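Local coordinates for protein Nup188 (Myceliophthora thermophila, PDB 4KF8) that probably serves as a scaffold nucleoporin of the nuclear pore, with an all-helical C-terminal domain and properties shared with nuclear transport receptors, at residues V136-A148 against L181-M194. Numbering follows the deposited sequence.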
ATOM      1  N   VAL A 136      -9.289  14.862  -1.737  1.00 96.76           N
ATOM      2  CA  VAL A 136      -9.675  14.653  -0.342  1.00 93.38           C
ATOM      3  C   VAL A 136      -8.830  13.556   0.319  1.00 87.66           C
ATOM      4  O   VAL A 136      -8.531  13.628   1.512  1.00 94.14           O
ATOM      5  CB  VAL A 136     -11.187  14.350  -0.211  1.00 95.78           C
ATOM      6  CG1 VAL A 136     -11.550  13.969   1.217  1.00 94.38           C
ATOM      7  CG2 VAL A 136     -12.004  15.553  -0.650  1.00 87.03           C
ATOM      8  N   ALA A 137      -8.432  12.554  -0.462  1.00 77.53           N
ATOM      9  CA  ALA A 137      -7.513  11.530   0.029  1.00 72.75           C
ATOM     10  C   ALA A 137      -6.181  12.143   0.467  1.00 94.65           C
ATOM     11  O   ALA A 137      -5.638  11.779   1.513  1.00 90.86           O
ATOM     12  CB  ALA A 137      -7.290  10.465  -1.030  1.00 72.69           C
ATOM     13  N   THR A 138      -5.662  13.072  -0.336  1.00 96.09           N
ATOM     14  CA  THR A 138      -4.457  13.822   0.019  1.00 93.04           C
ATOM     15  C   THR A 138      -4.697  14.702   1.234  1.00 87.45           C
ATOM     16  O   THR A 138      -3.839  14.817   2.111  1.00 88.31           O
ATOM     17  CB  THR A 138      -4.009  14.756  -1.117  1.00 96.87           C
ATOM     18  OG1 THR A 138      -5.149  15.453  -1.633  1.00109.36           O
ATOM     19  CG2 THR A 138      -3.347  13.983  -2.236  1.00 91.04           C
ATOM     20  N   SER A 139      -5.859  15.347   1.256  1.00 82.94           N
ATOM     21  CA  SER A 139      -6.239  16.210   2.366  1.00 94.74           C
ATOM     22  C   SER A 139      -6.206  15.412   3.657  1.00 90.86           C
ATOM     23  O   SER A 139      -5.623  15.841   4.654  1.00 92.38           O
ATOM     24  CB  SER A 139      -7.644  16.770   2.148  1.00110.45           C
ATOM     25  OG  SER A 139      -7.834  17.159   0.796  1.00123.63           O
ATOM     26  N   LEU A 140      -6.822  14.236   3.613  1.00 89.06           N
ATOM     27  CA  LEU A 140      -6.900  13.343   4.758  1.00 76.34           C
ATOM     28  C   LEU A 140      -5.516  12.940   5.264  1.00 88.95           C
ATOM     29  O   LEU A 140      -5.320  12.752   6.465  1.00 86.77           O
ATOM     30  CB  LEU A 140      -7.714  12.102   4.390  1.00 76.43           C
ATOM     31  CG  LEU A 140      -8.162  11.196   5.538  1.00 74.32           C
ATOM     32  CD1 LEU A 140      -9.118  11.939   6.462  1.00 74.48           C
ATOM     33  CD2 LEU A 140      -8.797   9.918   5.003  1.00 69.13           C
ATOM     34  N   PHE A 141      -4.559  12.808   4.350  1.00 73.99           N
ATOM     35  CA  PHE A 141      -3.197  12.449   4.731  1.00 95.91           C
ATOM     36  C   PHE A 141      -2.522  13.571   5.517  1.00104.18           C
ATOM     37  O   PHE A 141      -1.822  13.320   6.496  1.00108.83           O
ATOM     38  CB  PHE A 141      -2.359  12.091   3.502  1.00 90.81           C
ATOM     39  CG  PHE A 141      -0.909  11.858   3.811  1.00 87.18           C
ATOM     40  CD1 PHE A 141      -0.483  10.645   4.326  1.00 83.89           C
ATOM     41  CD2 PHE A 141       0.028  12.856   3.597  1.00 73.17           C
ATOM     42  CE1 PHE A 141       0.849  10.429   4.619  1.00 68.21           C
ATOM     43  CE2 PHE A 141       1.360  12.646   3.887  1.00 74.04           C
ATOM     44  CZ  PHE A 141       1.771  11.429   4.398  1.00 74.21           C
ATOM     45  N   SER A 142      -2.730  14.808   5.079  1.00107.21           N
ATOM     46  CA  SER A 142      -2.182  15.966   5.775  1.00108.26           C
ATOM     47  C   SER A 142      -2.942  16.220   7.076  1.00105.70           C
ATOM     48  O   SER A 142      -2.478  16.954   7.951  1.00111.58           O
ATOM     49  CB  SER A 142      -2.221  17.197   4.867  1.00111.16           C
ATOM     50  OG  SER A 142      -3.299  17.114   3.950  1.00 84.63           O
ATOM     51  N   TRP A 143      -4.111  15.597   7.198  1.00 98.87           N
ATOM     52  CA  TRP A 143      -4.936  15.714   8.394  1.00108.13           C
ATOM     53  C   TRP A 143      -4.459  14.800   9.519  1.00111.88           C
ATOM     54  O   TRP A 143      -4.323  15.230  10.664  1.00123.22           O
ATOM     55  CB  TRP A 143      -6.385  15.347   8.070  1.00104.99           C
ATOM     56  CG  TRP A 143      -7.210  16.457   7.518  1.00100.68           C
ATOM     57  CD1 TRP A 143      -7.882  16.468   6.332  1.00101.73           C
ATOM     58  CD2 TRP A 143      -7.472  17.717   8.140  1.00104.28           C
ATOM     59  NE1 TRP A 143      -8.541  17.660   6.172  1.00111.91           N
ATOM     60  CE2 TRP A 143      -8.306  18.446   7.269  1.00113.34           C
ATOM     61  CE3 TRP A 143      -7.081  18.303   9.346  1.00108.28           C
ATOM     62  CZ2 TRP A 143      -8.753  19.728   7.566  1.00121.54           C
ATOM     63  CZ3 TRP A 143      -7.525  19.574   9.639  1.00119.91           C
ATOM     64  CH2 TRP A 143      -8.350  20.275   8.752  1.00125.52           C
ATOM     65  N   SER A 144      -4.206  13.546   9.154  1.00100.77           N
ATOM     66  CA  SER A 144      -4.035  12.410  10.073  1.00104.05           C
ATOM     67  C   SER A 144      -3.764  12.668  11.564  1.00116.40           C
ATOM     68  O   SER A 144      -4.530  12.211  12.415  1.00124.18           O
ATOM     69  CB  SER A 144      -3.012  11.416   9.513  1.00 95.34           C
ATOM     70  OG  SER A 144      -1.752  12.024   9.328  1.00 96.37           O
ATOM     71  N   ASP A 145      -2.691  13.390  11.884  1.00112.37           N
ATOM     72  CA  ASP A 145      -2.267  13.499  13.282  1.00113.97           C
ATOM     73  C   ASP A 145      -3.230  14.282  14.178  1.00116.96           C
ATOM     74  O   ASP A 145      -3.409  13.944  15.348  1.00116.52           O
ATOM     75  CB  ASP A 145      -0.847  14.054  13.405  1.00113.94           C
ATOM     76  CG  ASP A 145      -0.233  13.767  14.765  1.00120.54           C
ATOM     77  OD1 ASP A 145       0.230  12.625  14.981  1.00121.36           O
ATOM     78  OD2 ASP A 145      -0.220  14.676  15.623  1.00124.57           O
ATOM     79  N   ARG A 146      -3.845  15.324  13.630  1.00118.06           N
ATOM     80  CA  ARG A 146      -4.866  16.066  14.358  1.00115.35           C
ATOM     81  C   ARG A 146      -6.129  15.224  14.480  1.00114.05           C
ATOM     82  O   ARG A 146      -7.007  15.516  15.293  1.00115.44           O
ATOM     83  CB  ARG A 146      -5.196  17.375  13.642  1.00112.21           C
ATOM     84  CG  ARG A 146      -4.116  18.432  13.732  1.00117.41           C
ATOM     85  CD  ARG A 146      -4.604  19.738  13.140  1.00130.20           C
ATOM     86  NE  ARG A 146      -4.849  19.634  11.705  1.00130.65           N
ATOM     87  CZ  ARG A 146      -4.042  20.136  10.777  1.00125.20           C
ATOM     88  NH1 ARG A 146      -2.939  20.780  11.134  1.00124.10           N
ATOM     89  NH2 ARG A 146      -4.341  19.997   9.494  1.00123.22           N
ATOM     90  N   LEU A 147      -6.214  14.180  13.662  1.00109.61           N
ATOM     91  CA  LEU A 147      -7.409  13.352  13.607  1.00115.43           C
ATOM     92  C   LEU A 147      -7.180  11.942  14.136  1.00123.35           C
ATOM     93  O   LEU A 147      -8.031  11.068  13.953  1.00122.78           O
ATOM     94  CB  LEU A 147      -7.947  13.276  12.176  1.00109.91           C
ATOM     95  CG  LEU A 147      -8.828  14.418  11.666  1.00114.43           C
ATOM     96  CD1 LEU A 147      -8.050  15.725  11.543  1.00119.25           C
ATOM     97  CD2 LEU A 147      -9.466  14.037  10.334  1.00110.82           C
ATOM     98  N   ALA A 148      -6.045  11.714  14.793  1.00127.01           N
ATOM     99  CA  ALA A 148      -5.707  10.367  15.237  1.00124.86           C
ATOM    100  C   ALA A 148      -4.570  10.279  16.260  1.00124.09           C
ATOM    101  O   ALA A 148      -3.837   9.289  16.283  1.00114.23           O
ATOM    102  CB  ALA A 148      -5.386   9.498  14.032  1.00122.16           C
ATOM    103  N   LEU A 181       1.388  15.411  -5.192  1.00 89.45           N
ATOM    104  CA  LEU A 181       1.230  14.507  -4.058  1.00 85.23           C
ATOM    105  C   LEU A 181       2.526  14.429  -3.268  1.00 91.53           C
ATOM    106  O   LEU A 181       2.525  14.496  -2.043  1.00 77.86           O
ATOM    107  CB  LEU A 181       0.828  13.110  -4.529  1.00 76.44           C
ATOM    108  CG  LEU A 181       0.835  12.026  -3.447  1.00 92.91           C
ATOM    109  CD1 LEU A 181      -0.197  12.323  -2.370  1.00 73.30           C
ATOM    110  CD2 LEU A 181       0.613  10.644  -4.044  1.00 70.88           C
ATOM    111  N   LEU A 182       3.635  14.311  -3.987  1.00 78.65           N
ATOM    112  CA  LEU A 182       4.950  14.213  -3.370  1.00 78.16           C
ATOM    113  C   LEU A 182       5.310  15.479  -2.604  1.00 84.54           C
ATOM    114  O   LEU A 182       6.169  15.459  -1.723  1.00 88.30           O
ATOM    115  CB  LEU A 182       6.006  13.915  -4.433  1.00 78.56           C
ATOM    116  CG  LEU A 182       5.684  12.694  -5.293  1.00 76.51           C
ATOM    117  CD1 LEU A 182       6.823  12.381  -6.230  1.00 77.03           C
ATOM    118  CD2 LEU A 182       5.373  11.494  -4.411  1.00 75.01           C
ATOM    119  N   GLY A 183       4.656  16.582  -2.950  1.00 83.87           N
ATOM    120  CA  GLY A 183       4.854  17.833  -2.244  1.00 87.10           C
ATOM    121  C   GLY A 183       4.070  17.836  -0.949  1.00 88.13           C
ATOM    122  O   GLY A 183       4.539  18.337   0.073  1.00 90.41           O
ATOM    123  N   HIS A 184       2.870  17.264  -0.999  1.00 88.45           N
ATOM    124  CA  HIS A 184       1.995  17.190   0.163  1.00 83.71           C
ATOM    125  C   HIS A 184       2.529  16.183   1.175  1.00 98.06           C
ATOM    126  O   HIS A 184       2.308  16.324   2.379  1.00 96.90           O
ATOM    127  CB  HIS A 184       0.581  16.795  -0.264  1.00 82.96           C
ATOM    128  CG  HIS A 184      -0.127  17.840  -1.072  1.00105.95           C
ATOM    129  ND1 HIS A 184      -0.936  17.529  -2.144  1.00103.45           N
ATOM    130  CD2 HIS A 184      -0.158  19.188  -0.956  1.00104.66           C
ATOM    131  CE1 HIS A 184      -1.430  18.641  -2.657  1.00 99.62           C
ATOM    132  NE2 HIS A 184      -0.974  19.662  -1.956  1.00102.96           N
ATOM    133  N   LEU A 185       3.228  15.166   0.676  1.00 94.74           N
ATOM    134  CA  LEU A 185       3.776  14.111   1.522  1.00 89.28           C
ATOM    135  C   LEU A 185       4.805  14.651   2.504  1.00 94.93           C
ATOM    136  O   LEU A 185       4.792  14.304   3.685  1.00104.43           O
ATOM    137  CB  LEU A 185       4.423  13.011   0.673  1.00 81.07           C
ATOM    138  CG  LEU A 185       3.531  12.119  -0.192  1.00 80.51           C
ATOM    139  CD1 LEU A 185       4.359  11.028  -0.862  1.00 70.25           C
ATOM    140  CD2 LEU A 185       2.395  11.515   0.620  1.00 70.45           C
ATOM    141  N   THR A 186       5.698  15.498   2.007  1.00 91.97           N
ATOM    142  CA  THR A 186       6.806  15.992   2.813  1.00 81.28           C
ATOM    143  C   THR A 186       6.425  17.214   3.643  1.00 87.31           C
ATOM    144  O   THR A 186       7.035  17.486   4.675  1.00 88.35           O
ATOM    145  CB  THR A 186       8.027  16.328   1.938  1.00 88.14           C
ATOM    146  OG1 THR A 186       7.665  17.315   0.963  1.00 90.60           O
ATOM    147  CG2 THR A 186       8.533  15.082   1.225  1.00 79.73           C
ATOM    148  N   SER A 187       5.413  17.947   3.190  1.00 89.03           N
ATOM    149  CA  SER A 187       4.976  19.155   3.884  1.00 92.98           C
ATOM    150  C   SER A 187       4.029  18.829   5.034  1.00100.82           C
ATOM    151  O   SER A 187       3.839  19.642   5.939  1.00109.79           O
ATOM    152  CB  SER A 187       4.293  20.118   2.911  1.00 94.14           C
ATOM    153  OG  SER A 187       3.040  19.608   2.490  1.00 96.10           O
ATOM    154  N   ALA A 188       3.436  17.639   4.989  1.00 85.31           N
ATOM    155  CA  ALA A 188       2.492  17.199   6.013  1.00 84.57           C
ATOM    156  C   ALA A 188       3.128  17.188   7.399  1.00 89.25           C
ATOM    157  O   ALA A 188       4.347  17.080   7.531  1.00 90.65           O
ATOM    158  CB  ALA A 188       1.949  15.820   5.674  1.00 80.86           C
ATOM    159  N   ASN A 189       2.295  17.304   8.427  1.00 86.41           N
ATOM    160  CA  ASN A 189       2.768  17.224   9.805  1.00 87.46           C
ATOM    161  C   ASN A 189       3.326  15.840  10.100  1.00 89.00           C
ATOM    162  O   ASN A 189       4.182  15.675  10.970  1.00 85.02           O
ATOM    163  CB  ASN A 189       1.639  17.551  10.783  1.00 89.24           C
ATOM    164  CG  ASN A 189       1.142  18.977  10.643  1.00100.96           C
ATOM    165  OD1 ASN A 189       1.926  19.899  10.425  1.00103.83           O
ATOM    166  ND2 ASN A 189      -0.166  19.163  10.767  1.00101.57           N
ATOM    167  N   LEU A 190       2.834  14.852   9.358  1.00 81.08           N
ATOM    168  CA  LEU A 190       3.276  13.470   9.496  1.00 78.08           C
ATOM    169  C   LEU A 190       4.762  13.310   9.213  1.00 85.15           C
ATOM    170  O   LEU A 190       5.426  12.455   9.801  1.00 83.42           O
ATOM    171  CB  LEU A 190       2.490  12.570   8.545  1.00 75.08           C
ATOM    172  CG  LEU A 190       1.428  11.676   9.174  1.00 73.43           C
ATOM    173  CD1 LEU A 190       0.946  10.654   8.164  1.00 70.41           C
ATOM    174  CD2 LEU A 190       1.989  11.000  10.406  1.00 82.66           C
ATOM    175  N   ALA A 191       5.276  14.133   8.307  1.00 86.72           N
ATOM    176  CA  ALA A 191       6.663  14.035   7.873  1.00 87.55           C
ATOM    177  C   ALA A 191       7.647  14.267   9.016  1.00 95.45           C
ATOM    178  O   ALA A 191       8.812  13.878   8.930  1.00 97.75           O
ATOM    179  CB  ALA A 191       6.924  15.003   6.737  1.00 91.17           C
ATOM    180  N   GLY A 192       7.172  14.898  10.085  1.00100.81           N
ATOM    181  CA  GLY A 192       7.993  15.137  11.257  1.00102.30           C
ATOM    182  C   GLY A 192       7.988  13.960  12.214  1.00 93.05           C
ATOM    183  O   GLY A 192       8.957  13.731  12.937  1.00 90.17           O
ATOM    184  N   PHE A 193       6.891  13.209  12.218  1.00 89.62           N
ATOM    185  CA  PHE A 193       6.773  12.038  13.081  1.00 98.41           C
ATOM    186  C   PHE A 193       7.570  10.855  12.528  1.00100.73           C
ATOM    187  O   PHE A 193       8.223  10.130  13.280  1.00105.54           O
ATOM    188  CB  PHE A 193       5.303  11.656  13.284  1.00 99.84           C
ATOM    189  CG  PHE A 193       4.496  12.711  13.987  1.00103.77           C
ATOM    190  CD1 PHE A 193       4.565  12.853  15.362  1.00108.41           C
ATOM    191  CD2 PHE A 193       3.669  13.561  13.272  1.00105.81           C
ATOM    192  CE1 PHE A 193       3.825  13.825  16.011  1.00113.15           C
ATOM    193  CE2 PHE A 193       2.926  14.535  13.915  1.00108.74           C
ATOM    194  CZ  PHE A 193       3.003  14.667  15.286  1.00111.57           C
HETATM  195  N   MSE A 194       7.515  10.669  11.213  1.00 94.07           N
HETATM  196  CA  MSE A 194       8.285   9.622  10.548  1.00 83.97           C
HETATM  197  C   MSE A 194       9.778   9.916  10.638  1.00 80.03           C
HETATM  198  O   MSE A 194      10.612   9.021  10.488  1.00 74.75           O
HETATM  199  CB  MSE A 194       7.879   9.514   9.076  1.00 83.03           C
HETATM  200  CG  MSE A 194       6.440   9.086   8.842  1.00 81.99           C
HETATM  201 SE   MSE A 194       5.969   9.071   6.940  1.00113.32          SE
HETATM  202  CE  MSE A 194       5.221  10.863   6.775  1.00121.04           C
TER
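S144 OG donates to F141 O (3.1 Å) from off the carbonyl plane, and this bond ties the buried S144 back to the last turn of helix 136-143. The oxygen takes no polar partner from 181-194; its neighbours there are CG and CD1 of L190. F141 carries most of the apolar contact. Its CG lies opposite the backbone N (chi1 174°), which extends the ring toward the turn joining helix 181-187 to the short, weakly bonded helix 190-193. One face receives the L185 methyl CD2, 4.0 Å from the ring centroid in a CH-pi contact. A188 CB meets F141 CE2 at 3.7 Å, L190 CD1 comes to F141 CE1 at 3.6 Å, and the methyl of selenomethionine M194 approaches F141 CZ.

Nearer the start of the pair, T138 turns its methyl CG2 to L181 CD1 (3.6 Å), while its hydroxyl bonds back to L134 O. At the other end D145 OD1 lies over one face of the F193 ring, offset toward its rim, with carboxylate and ring planes 25° apart. The exposed R146 and N189 meet only as two donors, guanidinium and amide almost perpendicular.

Helices 136-143 and 181-187 run nearly parallel, 15° apart, their axes approaching to 9.6 Å, as expected of an alpha-solenoid-like stack of helices. Helix 154-167 brings L160 against F141, and P153 just before it touches both S144 and L190. Helix 206-226 packs against the second segment, with I214 on L190 and C211 on F193.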